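Local coordinates for protein Ispd/ispf bifunctional enzyme (Campylobacter jejuni, PDB 1W55) that makes 4-diphosphocytidyl-2-C-methyl-D-erythritol from CTP and MEP, and cyclises its 2-phosphate to 2-C-methyl-D-erythritol 2,4-cyclodiphosphate with release of CMP, in isoprenoid precursor biosynthesis, at residues A230-H235 with Q322-H327; H243-V248 with A280-L285; S252-I257 with E284-A289; I301-C306 with F334-K339. All blocks are in the same frame, centred on the assembly; numbering follows the deposited sequence.

Interaction 1: A230-H235 with Q322-H327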
loop_
_atom_site.group_PDB
_atom_site.type_symbol
_atom_site.label_atom_id
_atom_site.label_comp_id
_atom_site.label_asym_id
_atom_site.label_seq_id
_atom_site.Cartn_x
_atom_site.Cartn_y
_atom_site.Cartn_z
ATOM N N ALA A 230 12.173 7.528 -46.803
ATOM C CA ALA A 230 12.253 8.153 -45.478
ATOM C C ALA A 230 13.067 9.448 -45.547
ATOM O O ALA A 230 13.811 9.786 -44.614
ATOM C CB ALA A 230 12.839 7.178 -44.435
ATOM N N GLY A 231 12.916 10.162 -46.662
ATOM C CA GLY A 231 13.553 11.453 -46.858
ATOM C C GLY A 231 15.044 11.390 -47.152
ATOM O O GLY A 231 15.711 12.416 -47.153
ATOM N N VAL A 232 15.561 10.188 -47.389
ATOM C CA VAL A 232 16.983 9.962 -47.605
ATOM C C VAL A 232 17.216 9.594 -49.072
ATOM O O VAL A 232 16.526 8.726 -49.616
ATOM C CB VAL A 232 17.496 8.816 -46.690
ATOM C CG1 VAL A 232 18.950 8.423 -47.040
ATOM C CG2 VAL A 232 17.362 9.205 -45.202
ATOM N N GLN A 233 18.180 10.249 -49.722
ATOM C CA GLN A 233 18.438 9.954 -51.130
ATOM C C GLN A 233 19.160 8.623 -51.290
ATOM O O GLN A 233 20.261 8.429 -50.766
ATOM C CB GLN A 233 19.208 11.077 -51.831
ATOM C CG GLN A 233 19.225 10.893 -53.354
ATOM C CD GLN A 233 19.962 11.990 -54.082
ATOM O OE1 GLN A 233 21.075 11.776 -54.571
ATOM N NE2 GLN A 233 19.351 13.164 -54.162
ATOM N N ILE A 234 18.523 7.712 -52.018
ATOM C CA ILE A 234 19.031 6.351 -52.202
ATOM C C ILE A 234 19.785 6.244 -53.532
ATOM O O ILE A 234 20.804 5.560 -53.644
ATOM C CB ILE A 234 17.844 5.337 -52.192
ATOM C CG1 ILE A 234 16.943 5.523 -50.953
ATOM C CG2 ILE A 234 18.339 3.907 -52.324
ATOM C CD1 ILE A 234 17.672 5.690 -49.616
ATOM N N HIS A 235 19.241 6.917 -54.539
ATOM C CA HIS A 235 19.737 6.851 -55.897
ATOM C C HIS A 235 19.429 8.183 -56.565
ATOM O O HIS A 235 18.358 8.750 -56.320
ATOM C CB HIS A 235 19.072 5.711 -56.664
ATOM C CG HIS A 235 19.854 5.266 -57.857
ATOM N ND1 HIS A 235 19.752 5.886 -59.085
ATOM C CD2 HIS A 235 20.777 4.284 -58.005
ATOM C CE1 HIS A 235 20.570 5.300 -59.942
ATOM N NE2 HIS A 235 21.201 4.322 -59.313
ATOM N N GLN A 322 16.385 5.264 -40.674
ATOM C CA GLN A 322 15.970 5.116 -39.280
ATOM C C GLN A 322 16.169 6.404 -38.493
ATOM O O GLN A 322 15.295 6.823 -37.722
ATOM C CB GLN A 322 16.746 3.963 -38.618
ATOM C CG GLN A 322 16.224 2.593 -39.046
ATOM C CD GLN A 322 17.152 1.413 -38.719
ATOM O OE1 GLN A 322 17.100 0.395 -39.405
ATOM N NE2 GLN A 322 17.973 1.537 -37.674
ATOM N N SER A 323 17.319 7.036 -38.698
ATOM C CA SER A 323 17.666 8.253 -37.974
ATOM C C SER A 323 16.819 9.454 -38.426
ATOM O O SER A 323 16.396 10.275 -37.603
ATOM C CB SER A 323 19.180 8.534 -38.080
ATOM O OG SER A 323 19.468 9.878 -37.725
ATOM N N ASN A 324 16.565 9.555 -39.725
ATOM C CA ASN A 324 15.683 10.607 -40.247
ATOM C C ASN A 324 14.208 10.466 -39.802
ATOM O O ASN A 324 13.558 11.464 -39.473
ATOM C CB ASN A 324 15.786 10.689 -41.773
ATOM C CG ASN A 324 15.386 12.065 -42.322
ATOM O OD1 ASN A 324 15.705 13.109 -41.735
ATOM N ND2 ASN A 324 14.678 12.068 -43.441
ATOM N N ILE A 325 13.692 9.233 -39.784
ATOM C CA ILE A 325 12.371 8.955 -39.199
ATOM C C ILE A 325 12.325 9.354 -37.730
ATOM O O ILE A 325 11.348 9.944 -37.285
ATOM C CB ILE A 325 11.960 7.448 -39.342
ATOM C CG1 ILE A 325 11.717 7.069 -40.805
ATOM C CG2 ILE A 325 10.698 7.141 -38.495
ATOM C CD1 ILE A 325 11.767 5.531 -41.072
ATOM N N ALA A 326 13.373 9.017 -36.975
ATOM C CA ALA A 326 13.438 9.374 -35.552
ATOM C C ALA A 326 13.374 10.886 -35.341
ATOM O O ALA A 326 12.672 11.357 -34.449
ATOM C CB ALA A 326 14.715 8.790 -34.885
ATOM N N HIS A 327 14.132 11.628 -36.150
ATOM C CA HIS A 327 14.232 13.086 -36.035
ATOM C C HIS A 327 12.904 13.758 -36.399
ATOM O O HIS A 327 12.426 14.616 -35.669
ATOM C CB HIS A 327 15.386 13.618 -36.908
ATOM C CG HIS A 327 15.442 15.114 -36.997
ATOM N ND1 HIS A 327 14.930 15.817 -38.069
ATOM C CD2 HIS A 327 15.946 16.043 -36.144
ATOM C CE1 HIS A 327 15.117 17.112 -37.872
ATOM N NE2 HIS A 327 15.730 17.276 -36.713
#
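Asn-324 reaches from helix 318-329 to the backbone of Ala-230, and its amide makes the one hydrogen bond between the two segments. ND2 lies 2.7 Å from Ala-230 O with an almost straight N-H...O angle of 172°, and the oxygen sits in the plane of the asparagine amide. With CG anti to the backbone N (chi1 -156°), the amide is carried off the helix toward the carbonyl. The tight part of the contact continues beside this bond, where the methyl of Ala-230 meets the CG1-CD1 branch of Ile-325, CB to CG1 being 3.8 Å. Both residues are buried, and Leu-249 of helix 248-260 touches both side chains. Ala-230 and Gly-231 form the turn of a small antiparallel hairpin, strands 227-229 and 232-235, in the cyclodiphosphate synthase part of the chain; both have positive phi, and Asp-247 accepts from their two backbone N-H groups. Gly-231 CA lies beside the amide nitrogen, 3.6 Å from Asn-324 ND2. On the more open side the packing thins: Val-232 and Asn-324 slide past each other in opposite directions, with CG2 of the valine 4.1 Å from CB of the asparagine, and both residues are partly exposed.

Interaction 2: H243-V248 with A280-L285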
loop_
_atom_site.group_PDB
_atom_site.type_symbol
_atom_site.label_atom_id
_atom_site.label_comp_id
_atom_site.label_asym_id
_atom_site.label_seq_id
_atom_site.Cartn_x
_atom_site.Cartn_y
_atom_site.Cartn_z
ATOM N N HIS A 243 3.007 10.933 -56.617
ATOM C CA HIS A 243 2.873 10.876 -55.153
ATOM C C HIS A 243 3.882 11.778 -54.444
ATOM O O HIS A 243 4.764 11.300 -53.704
ATOM C CB HIS A 243 3.021 9.433 -54.645
ATOM C CG HIS A 243 2.003 8.493 -55.205
ATOM N ND1 HIS A 243 2.262 7.679 -56.286
ATOM C CD2 HIS A 243 0.714 8.263 -54.857
ATOM C CE1 HIS A 243 1.182 6.972 -56.570
ATOM N NE2 HIS A 243 0.229 7.307 -55.715
ATOM N N SER A 244 3.738 13.081 -54.676
ATOM C CA SER A 244 4.642 14.097 -54.140
ATOM C C SER A 244 6.081 13.834 -54.602
ATOM O O SER A 244 6.368 13.828 -55.802
ATOM C CB SER A 244 4.558 14.150 -52.610
ATOM O OG SER A 244 3.212 14.084 -52.165
ATOM N N ASP A 245 6.965 13.588 -53.641
ATOM C CA ASP A 245 8.363 13.309 -53.913
ATOM C C ASP A 245 8.623 11.808 -54.074
ATOM O O ASP A 245 9.780 11.384 -54.102
ATOM C CB ASP A 245 9.223 13.897 -52.789
ATOM C CG ASP A 245 8.783 13.424 -51.390
ATOM O OD1 ASP A 245 7.916 12.521 -51.293
ATOM O OD2 ASP A 245 9.258 13.892 -50.327
ATOM N N GLY A 246 7.549 11.012 -54.158
ATOM C CA GLY A 246 7.635 9.578 -54.425
ATOM C C GLY A 246 8.050 8.652 -53.272
ATOM O O GLY A 246 8.300 7.464 -53.478
ATOM N N ASP A 247 8.123 9.184 -52.060
ATOM C CA ASP A 247 8.581 8.424 -50.895
ATOM C C ASP A 247 7.544 7.378 -50.452
ATOM O O ASP A 247 6.737 7.656 -49.567
ATOM C CB ASP A 247 8.874 9.427 -49.771
ATOM C CG ASP A 247 9.790 8.883 -48.691
ATOM O OD1 ASP A 247 9.739 7.668 -48.348
ATOM O OD2 ASP A 247 10.573 9.640 -48.082
ATOM N N VAL A 248 7.558 6.190 -51.074
ATOM C CA VAL A 248 6.610 5.117 -50.722
ATOM C C VAL A 248 6.753 4.716 -49.276
ATOM O O VAL A 248 5.776 4.343 -48.640
ATOM C CB VAL A 248 6.849 3.738 -51.392
ATOM C CG1 VAL A 248 5.589 3.211 -52.093
ATOM C CG2 VAL A 248 8.144 3.615 -52.161
ATOM N N ALA A 280 4.788 18.534 -52.089
ATOM C CA ALA A 280 4.907 18.218 -50.665
ATOM C C ALA A 280 6.197 17.460 -50.300
ATOM O O ALA A 280 6.725 16.670 -51.082
ATOM C CB ALA A 280 3.679 17.446 -50.187
ATOM N N ASN A 281 6.709 17.753 -49.113
ATOM C CA ASN A 281 7.718 16.930 -48.470
ATOM C C ASN A 281 6.987 15.845 -47.666
ATOM O O ASN A 281 6.353 16.152 -46.652
ATOM C CB ASN A 281 8.584 17.811 -47.565
ATOM C CG ASN A 281 9.692 17.041 -46.861
ATOM O OD1 ASN A 281 9.600 15.832 -46.651
ATOM N ND2 ASN A 281 10.743 17.754 -46.475
ATOM N N SER A 282 7.057 14.596 -48.139
ATOM C CA SER A 282 6.371 13.433 -47.515
ATOM C C SER A 282 6.686 13.188 -46.040
ATOM O O SER A 282 5.843 12.700 -45.299
ATOM C CB SER A 282 6.696 12.162 -48.287
ATOM O OG SER A 282 5.947 12.105 -49.486
ATOM N N MET A 283 7.903 13.526 -45.630
ATOM C CA MET A 283 8.322 13.413 -44.243
ATOM C C MET A 283 7.619 14.464 -43.371
ATOM O O MET A 283 7.362 14.223 -42.188
ATOM C CB MET A 283 9.850 13.546 -44.124
ATOM C CG MET A 283 10.625 12.348 -44.680
ATOM S SD MET A 283 10.108 10.752 -43.949
ATOM C CE MET A 283 11.076 10.712 -42.411
ATOM N N GLU A 284 7.316 15.621 -43.963
ATOM C CA GLU A 284 6.534 16.654 -43.281
ATOM C C GLU A 284 5.081 16.213 -43.165
ATOM O O GLU A 284 4.445 16.444 -42.134
ATOM C CB GLU A 284 6.655 18.010 -44.005
ATOM C CG GLU A 284 5.824 19.154 -43.411
ATOM C CD GLU A 284 6.204 19.531 -41.974
ATOM O OE1 GLU A 284 7.399 19.433 -41.596
ATOM O OE2 GLU A 284 5.295 19.936 -41.217
ATOM N N LEU A 285 4.578 15.557 -44.215
ATOM C CA LEU A 285 3.235 14.981 -44.208
ATOM C C LEU A 285 3.127 13.908 -43.133
ATOM O O LEU A 285 2.136 13.854 -42.409
ATOM C CB LEU A 285 2.883 14.383 -45.576
ATOM C CG LEU A 285 2.801 15.306 -46.799
ATOM C CD1 LEU A 285 2.326 14.526 -48.016
ATOM C CD2 LEU A 285 1.896 16.504 -46.552
#
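Asp-245 grips the first turn of helix 282-295 through both carboxylate oxygens, each taking a different donor of Ser-282. The hydroxyl OG gives a 2.7 Å bond to Asp-245 OD1, approaching on its syn side and somewhat out of the carboxylate plane. The backbone N of Ser-282 donates to Asp-245 OD2 at 3.2 Å, coming from above that plane. CG of the aspartate stands between the backbone N and the carbonyl carbon (chi1 54°), which puts the carboxylate carbon on the side of Ser-282. OD1 is also approached, weakly, by the backbone N of Asp-247. Ser-282 OG is hydrogen-bonded to His-251 NE2 as well; His-251 is probably a metal ligand, as in related synthases, which would make Ser-282 a second-shell residue, consistent with holding that imidazole. Asp-245 belongs to a type II' beta turn from His-243 to Gly-246, and the helix it meets opens with Asn-281 as N-cap, whose OD1 accepts from Met-283 N at 3.0 Å. His-243, at the start of the turn, lines the pocket of a bound CMP and probably stabilises the transition state. Packing flanks this polar centre. Ser-244 lies against Ala-280, its CB 3.7 Å from Ala-280 O, while its own OG is hydrogen-bonded to Phe-277 O. On the other flank Asp-247 CB rests 3.8 Å from Ser-282 CB; Asp-247, N-cap of helix 248-260, accepts from Ala-250 N through OD1, besides its bonds to the hairpin turn at Gly-231. Farther out, Met-283 SD comes within 4.3 Å of Asp-247 OD2.

Interaction 3: S252-I257 with E284-A289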
loop_
_atom_site.group_PDB
_atom_site.type_symbol
_atom_site.label_atom_id
_atom_site.label_comp_id
_atom_site.label_asym_id
_atom_site.label_seq_id
_atom_site.Cartn_x
_atom_site.Cartn_y
_atom_site.Cartn_z
ATOM N N SER A 252 3.739 4.661 -46.653
ATOM C CA SER A 252 3.319 3.426 -45.997
ATOM C C SER A 252 3.302 3.628 -44.490
ATOM O O SER A 252 2.365 3.217 -43.809
ATOM C CB SER A 252 4.254 2.272 -46.366
ATOM O OG SER A 252 3.947 1.111 -45.612
ATOM N N LEU A 253 4.339 4.278 -43.974
ATOM C CA LEU A 253 4.452 4.511 -42.548
ATOM C C LEU A 253 3.333 5.435 -42.019
ATOM O O LEU A 253 2.767 5.194 -40.954
ATOM C CB LEU A 253 5.827 5.076 -42.219
ATOM C CG LEU A 253 6.084 5.404 -40.761
ATOM C CD1 LEU A 253 5.786 4.186 -39.839
ATOM C CD2 LEU A 253 7.522 5.912 -40.614
ATOM N N THR A 254 3.023 6.485 -42.771
ATOM C CA THR A 254 1.894 7.356 -42.457
ATOM C C THR A 254 0.602 6.542 -42.298
ATOM O O THR A 254 -0.140 6.731 -41.343
ATOM C CB THR A 254 1.738 8.393 -43.578
ATOM O OG1 THR A 254 2.952 9.187 -43.690
ATOM C CG2 THR A 254 0.634 9.377 -43.232
ATOM N N ASP A 255 0.341 5.630 -43.233
ATOM C CA ASP A 255 -0.832 4.765 -43.142
ATOM C C ASP A 255 -0.845 3.929 -41.851
ATOM O O ASP A 255 -1.881 3.796 -41.221
ATOM C CB ASP A 255 -0.923 3.863 -44.370
ATOM C CG ASP A 255 -1.910 4.382 -45.408
ATOM O OD1 ASP A 255 -2.391 5.523 -45.249
ATOM O OD2 ASP A 255 -2.260 3.721 -46.418
ATOM N N ALA A 256 0.304 3.393 -41.447
ATOM C CA ALA A 256 0.366 2.554 -40.249
ATOM C C ALA A 256 0.044 3.343 -38.990
ATOM O O ALA A 256 -0.701 2.873 -38.130
ATOM C CB ALA A 256 1.729 1.848 -40.128
ATOM N N ILE A 257 0.592 4.552 -38.900
ATOM C CA ILE A 257 0.389 5.437 -37.750
ATOM C C ILE A 257 -1.056 5.922 -37.633
ATOM O O ILE A 257 -1.635 5.913 -36.545
ATOM C CB ILE A 257 1.380 6.642 -37.824
ATOM C CG1 ILE A 257 2.814 6.155 -37.558
ATOM C CG2 ILE A 257 0.999 7.716 -36.793
ATOM C CD1 ILE A 257 3.919 7.129 -37.965
ATOM N N GLU A 284 7.316 15.621 -43.963
ATOM C CA GLU A 284 6.534 16.654 -43.281
ATOM C C GLU A 284 5.081 16.213 -43.165
ATOM O O GLU A 284 4.445 16.444 -42.134
ATOM C CB GLU A 284 6.655 18.010 -44.005
ATOM C CG GLU A 284 5.824 19.154 -43.411
ATOM C CD GLU A 284 6.204 19.531 -41.974
ATOM O OE1 GLU A 284 7.399 19.433 -41.596
ATOM O OE2 GLU A 284 5.295 19.936 -41.217
ATOM N N LEU A 285 4.578 15.557 -44.215
ATOM C CA LEU A 285 3.235 14.981 -44.208
ATOM C C LEU A 285 3.127 13.908 -43.133
ATOM O O LEU A 285 2.136 13.854 -42.409
ATOM C CB LEU A 285 2.883 14.383 -45.576
ATOM C CG LEU A 285 2.801 15.306 -46.799
ATOM C CD1 LEU A 285 2.326 14.526 -48.016
ATOM C CD2 LEU A 285 1.896 16.504 -46.552
ATOM N N LEU A 286 4.159 13.061 -43.045
ATOM C CA LEU A 286 4.297 12.066 -41.982
ATOM C C LEU A 286 4.257 12.706 -40.597
ATOM O O LEU A 286 3.513 12.259 -39.720
ATOM C CB LEU A 286 5.607 11.271 -42.149
ATOM C CG LEU A 286 6.039 10.365 -40.984
ATOM C CD1 LEU A 286 4.977 9.275 -40.679
ATOM C CD2 LEU A 286 7.416 9.734 -41.230
ATOM N N LYS A 287 5.072 13.743 -40.399
ATOM C CA LYS A 287 5.128 14.445 -39.118
ATOM C C LYS A 287 3.753 15.008 -38.714
ATOM O O LYS A 287 3.345 14.909 -37.555
ATOM C CB LYS A 287 6.162 15.566 -39.167
ATOM C CG LYS A 287 6.222 16.413 -37.899
ATOM C CD LYS A 287 6.960 17.727 -38.125
ATOM C CE LYS A 287 8.482 17.559 -38.020
ATOM N NZ LYS A 287 8.979 17.507 -36.607
ATOM N N GLN A 288 3.047 15.583 -39.677
ATOM C CA GLN A 288 1.734 16.170 -39.418
ATOM C C GLN A 288 0.677 15.114 -39.104
ATOM O O GLN A 288 -0.232 15.361 -38.310
ATOM C CB GLN A 288 1.291 17.037 -40.602
ATOM C CG GLN A 288 1.990 18.390 -40.663
ATOM C CD GLN A 288 1.538 19.224 -41.850
ATOM O OE1 GLN A 288 0.341 19.342 -42.113
ATOM N NE2 GLN A 288 2.490 19.791 -42.572
ATOM N N ALA A 289 0.788 13.946 -39.740
ATOM C CA ALA A 289 -0.109 12.830 -39.442
ATOM C C ALA A 289 0.093 12.331 -37.994
ATOM O O ALA A 289 -0.871 12.067 -37.283
ATOM C CB ALA A 289 0.108 11.704 -40.432
#
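Thr-254 lays its hydroxyl against Leu-286, although the polar partner of OG1 is Ala-250 O, one turn back in its own helix. With OG1 anti to the carbonyl carbon (chi1 -60°) the oxygen stays beside the backbone N, where it can bond to that carbonyl and still touch Leu-286 at both CA and CD1, each 3.6 Å away. The other branch, CG2, is directed at Ala-289 and stops 3.7 Å from its CB. Here helices 248-260 and 282-295 run side by side in the same direction: the axes of the two segments approach to 9.5 Å and are only 4° from parallel. Both helices belong to the alpha/beta cyclodiphosphate synthase part. Leu-286 is the main wedge between them, its two methyls spread over Ile-257, Leu-253 and Thr-254. CD1 meets Ile-257 CD1 at 3.6 Å, the two side chains crossing at about a right angle, whereas CD2 reaches Leu-253 CD2 at 3.9 Å. All five touching residues are buried. Beyond Leu-253 and Ile-257 the apolar layer continues to Val-361 of strand 354-365, and Ile-303 and Leu-300 of strand 298-308 touch Leu-253 and Ile-257 respectively.

Interaction 4: I301-C306 with F334-K339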
loop_
_atom_site.group_PDB
_atom_site.type_symbol
_atom_site.label_atom_id
_atom_site.label_comp_id
_atom_site.label_asym_id
_atom_site.label_seq_id
_atom_site.Cartn_x
_atom_site.Cartn_y
_atom_site.Cartn_z
ATOM N N ILE A 301 5.360 3.499 -29.780
ATOM C CA ILE A 301 6.330 2.672 -29.076
ATOM C C ILE A 301 7.438 2.312 -30.042
ATOM O O ILE A 301 8.614 2.491 -29.725
ATOM C CB ILE A 301 5.686 1.389 -28.475
ATOM C CG1 ILE A 301 4.787 1.745 -27.281
ATOM C CG2 ILE A 301 6.770 0.396 -28.061
ATOM C CD1 ILE A 301 3.969 0.574 -26.757
ATOM N N ASN A 302 7.084 1.816 -31.228
ATOM C CA ASN A 302 8.124 1.429 -32.182
ATOM C C ASN A 302 7.598 1.320 -33.589
ATOM O O ASN A 302 6.385 1.288 -33.795
ATOM C CB ASN A 302 8.807 0.114 -31.769
ATOM C CG ASN A 302 7.989 -1.127 -32.148
ATOM O OD1 ASN A 302 6.862 -1.299 -31.694
ATOM N ND2 ASN A 302 8.557 -1.982 -32.993
ATOM N N ILE A 303 8.529 1.265 -34.542
ATOM C CA ILE A 303 8.237 1.170 -35.956
ATOM C C ILE A 303 9.094 0.062 -36.556
ATOM O O ILE A 303 10.303 -0.003 -36.306
ATOM C CB ILE A 303 8.565 2.504 -36.649
ATOM C CG1 ILE A 303 7.522 3.561 -36.291
ATOM C CG2 ILE A 303 8.678 2.339 -38.184
ATOM C CD1 ILE A 303 8.075 4.977 -36.350
ATOM N N ASP A 304 8.463 -0.820 -37.327
ATOM C CA ASP A 304 9.220 -1.798 -38.110
ATOM C C ASP A 304 8.717 -1.819 -39.537
ATOM O O ASP A 304 7.502 -1.765 -39.794
ATOM C CB ASP A 304 9.181 -3.197 -37.488
ATOM C CG ASP A 304 10.205 -4.132 -38.104
ATOM O OD1 ASP A 304 11.269 -3.658 -38.582
ATOM O OD2 ASP A 304 10.034 -5.362 -38.170
ATOM N N ILE A 305 9.665 -1.881 -40.463
ATOM C CA ILE A 305 9.398 -1.654 -41.881
ATOM C C ILE A 305 10.036 -2.739 -42.715
ATOM O O ILE A 305 11.128 -3.212 -42.402
ATOM C CB ILE A 305 9.899 -0.240 -42.306
ATOM C CG1 ILE A 305 9.000 0.841 -41.666
ATOM C CG2 ILE A 305 9.890 -0.072 -43.839
ATOM C CD1 ILE A 305 9.542 2.263 -41.770
ATOM N N CYS A 306 9.331 -3.155 -43.759
ATOM C CA CYS A 306 9.904 -4.008 -44.769
ATOM C C CYS A 306 9.735 -3.387 -46.151
ATOM O O CYS A 306 8.614 -3.169 -46.616
ATOM C CB CYS A 306 9.305 -5.414 -44.739
ATOM S SG CYS A 306 10.234 -6.491 -45.869
ATOM N N PHE A 334 16.451 4.031 -31.435
ATOM C CA PHE A 334 16.340 2.583 -31.263
ATOM C C PHE A 334 14.937 2.020 -31.542
ATOM O O PHE A 334 14.789 0.822 -31.753
ATOM C CB PHE A 334 16.823 2.143 -29.876
ATOM C CG PHE A 334 15.833 2.404 -28.762
ATOM C CD1 PHE A 334 14.925 1.418 -28.374
ATOM C CD2 PHE A 334 15.845 3.610 -28.066
ATOM C CE1 PHE A 334 14.019 1.647 -27.325
ATOM C CE2 PHE A 334 14.958 3.847 -27.024
ATOM C CZ PHE A 334 14.037 2.865 -26.652
ATOM N N ARG A 335 13.931 2.890 -31.527
ATOM C CA ARG A 335 12.538 2.499 -31.744
ATOM C C ARG A 335 12.157 2.321 -33.220
ATOM O O ARG A 335 11.007 2.013 -33.507
ATOM C CB ARG A 335 11.598 3.534 -31.119
ATOM C CG ARG A 335 11.677 3.594 -29.624
ATOM C CD ARG A 335 10.888 4.725 -29.013
ATOM N NE ARG A 335 11.041 4.690 -27.560
ATOM C CZ ARG A 335 10.477 3.788 -26.754
ATOM N NH1 ARG A 335 9.671 2.828 -27.237
ATOM N NH2 ARG A 335 10.710 3.856 -25.447
ATOM N N ILE A 336 13.110 2.540 -34.135
ATOM C CA ILE A 336 12.861 2.501 -35.583
ATOM C C ILE A 336 13.727 1.433 -36.228
ATOM O O ILE A 336 14.939 1.380 -35.981
ATOM C CB ILE A 336 13.221 3.866 -36.281
ATOM C CG1 ILE A 336 12.860 5.095 -35.425
ATOM C CG2 ILE A 336 12.639 3.918 -37.694
ATOM C CD1 ILE A 336 11.408 5.269 -35.121
ATOM N N ASN A 337 13.124 0.627 -37.095
ATOM C CA ASN A 337 13.861 -0.399 -37.825
ATOM C C ASN A 337 13.397 -0.506 -39.274
ATOM O O ASN A 337 12.197 -0.594 -39.549
ATOM C CB ASN A 337 13.732 -1.753 -37.132
ATOM C CG ASN A 337 14.771 -2.758 -37.616
ATOM O OD1 ASN A 337 15.941 -2.706 -37.220
ATOM N ND2 ASN A 337 14.347 -3.683 -38.469
ATOM N N VAL A 338 14.349 -0.512 -40.201
ATOM C CA VAL A 338 14.028 -0.621 -41.620
ATOM C C VAL A 338 14.718 -1.839 -42.201
ATOM O O VAL A 338 15.939 -1.976 -42.083
ATOM C CB VAL A 338 14.433 0.661 -42.397
ATOM C CG1 VAL A 338 14.164 0.505 -43.900
ATOM C CG2 VAL A 338 13.686 1.883 -41.845
ATOM N N LYS A 339 13.936 -2.717 -42.824
ATOM C CA LYS A 339 14.448 -3.941 -43.430
ATOM C C LYS A 339 14.168 -3.913 -44.919
ATOM O O LYS A 339 13.399 -3.079 -45.392
ATOM C CB LYS A 339 13.774 -5.178 -42.803
ATOM C CG LYS A 339 13.722 -5.157 -41.272
ATOM C CD LYS A 339 13.215 -6.484 -40.700
ATOM C CE LYS A 339 11.749 -6.748 -41.057
ATOM N NZ LYS A 339 10.852 -5.572 -40.794
#
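Asp-304 and Lys-339 form a buried salt bridge on one face of the paired strands, with Lys-339 NZ 2.8 Å from Asp-304 OD2 and above the carboxylate plane. The lysine chain bends at chi3 and chi4, bringing NZ back over Ile-305 O as well (2.9 Å). That oxygen is held twice, since Lys-339 N reaches it from the opposite face of its carbonyl plane. Asn-337 lies alongside Asp-304, and its ND2 donates to OD1 at 3.1 Å. Asn-214 of the second subunit bonds to both Asp-304 OD2 and Lys-339 NZ, while Gly-264 of that subunit donates to Asn-337 OD1, placing this face against a neighbour. At the other end, Arg-335 NH1 meets a lone pair of Ile-301 O in plane at 2.7 Å; Phe-334 CZ lies over one guanidinium face, and Glu-209 of the second subunit forms a salt bridge with NH1. The opposite face of the sheet is apolar: Ile-303 and Ile-336 lie side by side, CD1 to CD1 3.6 Å, both touching Ile-325 of helix 318-329. Backbone bonds such as Ile-303 N to Arg-335 O (2.8 Å) join the strands in parallel register, the pairing of a beta-alpha-beta unit: strand 298-308, helix 318-329, strand 336-341.

All four contacts lie in the cyclodiphosphate synthase part of the chain, with centres 10 to 19 Å apart. Interactions 2 and 3 share helix 282-295 and are nested inside the loop closed by interaction 1; interaction 4 comes after them along the chain and alternates with interaction 1, whose helix 318-329 connects the two strands of interaction 4. Interactions 1 and 2 meet where Asp-247 holds the hairpin turn, and Gln-322 OE1 bonds to Val-338 N between interactions 1 and 4. Leu-253 touches both Ile-325 and Ile-303, joining interaction 3 to interactions 1 and 4. Helices 248-260 and 318-329 cover one face of the sheet, whose other face meets the second subunit at interaction 4; the CMP and metal site lies beside interaction 2.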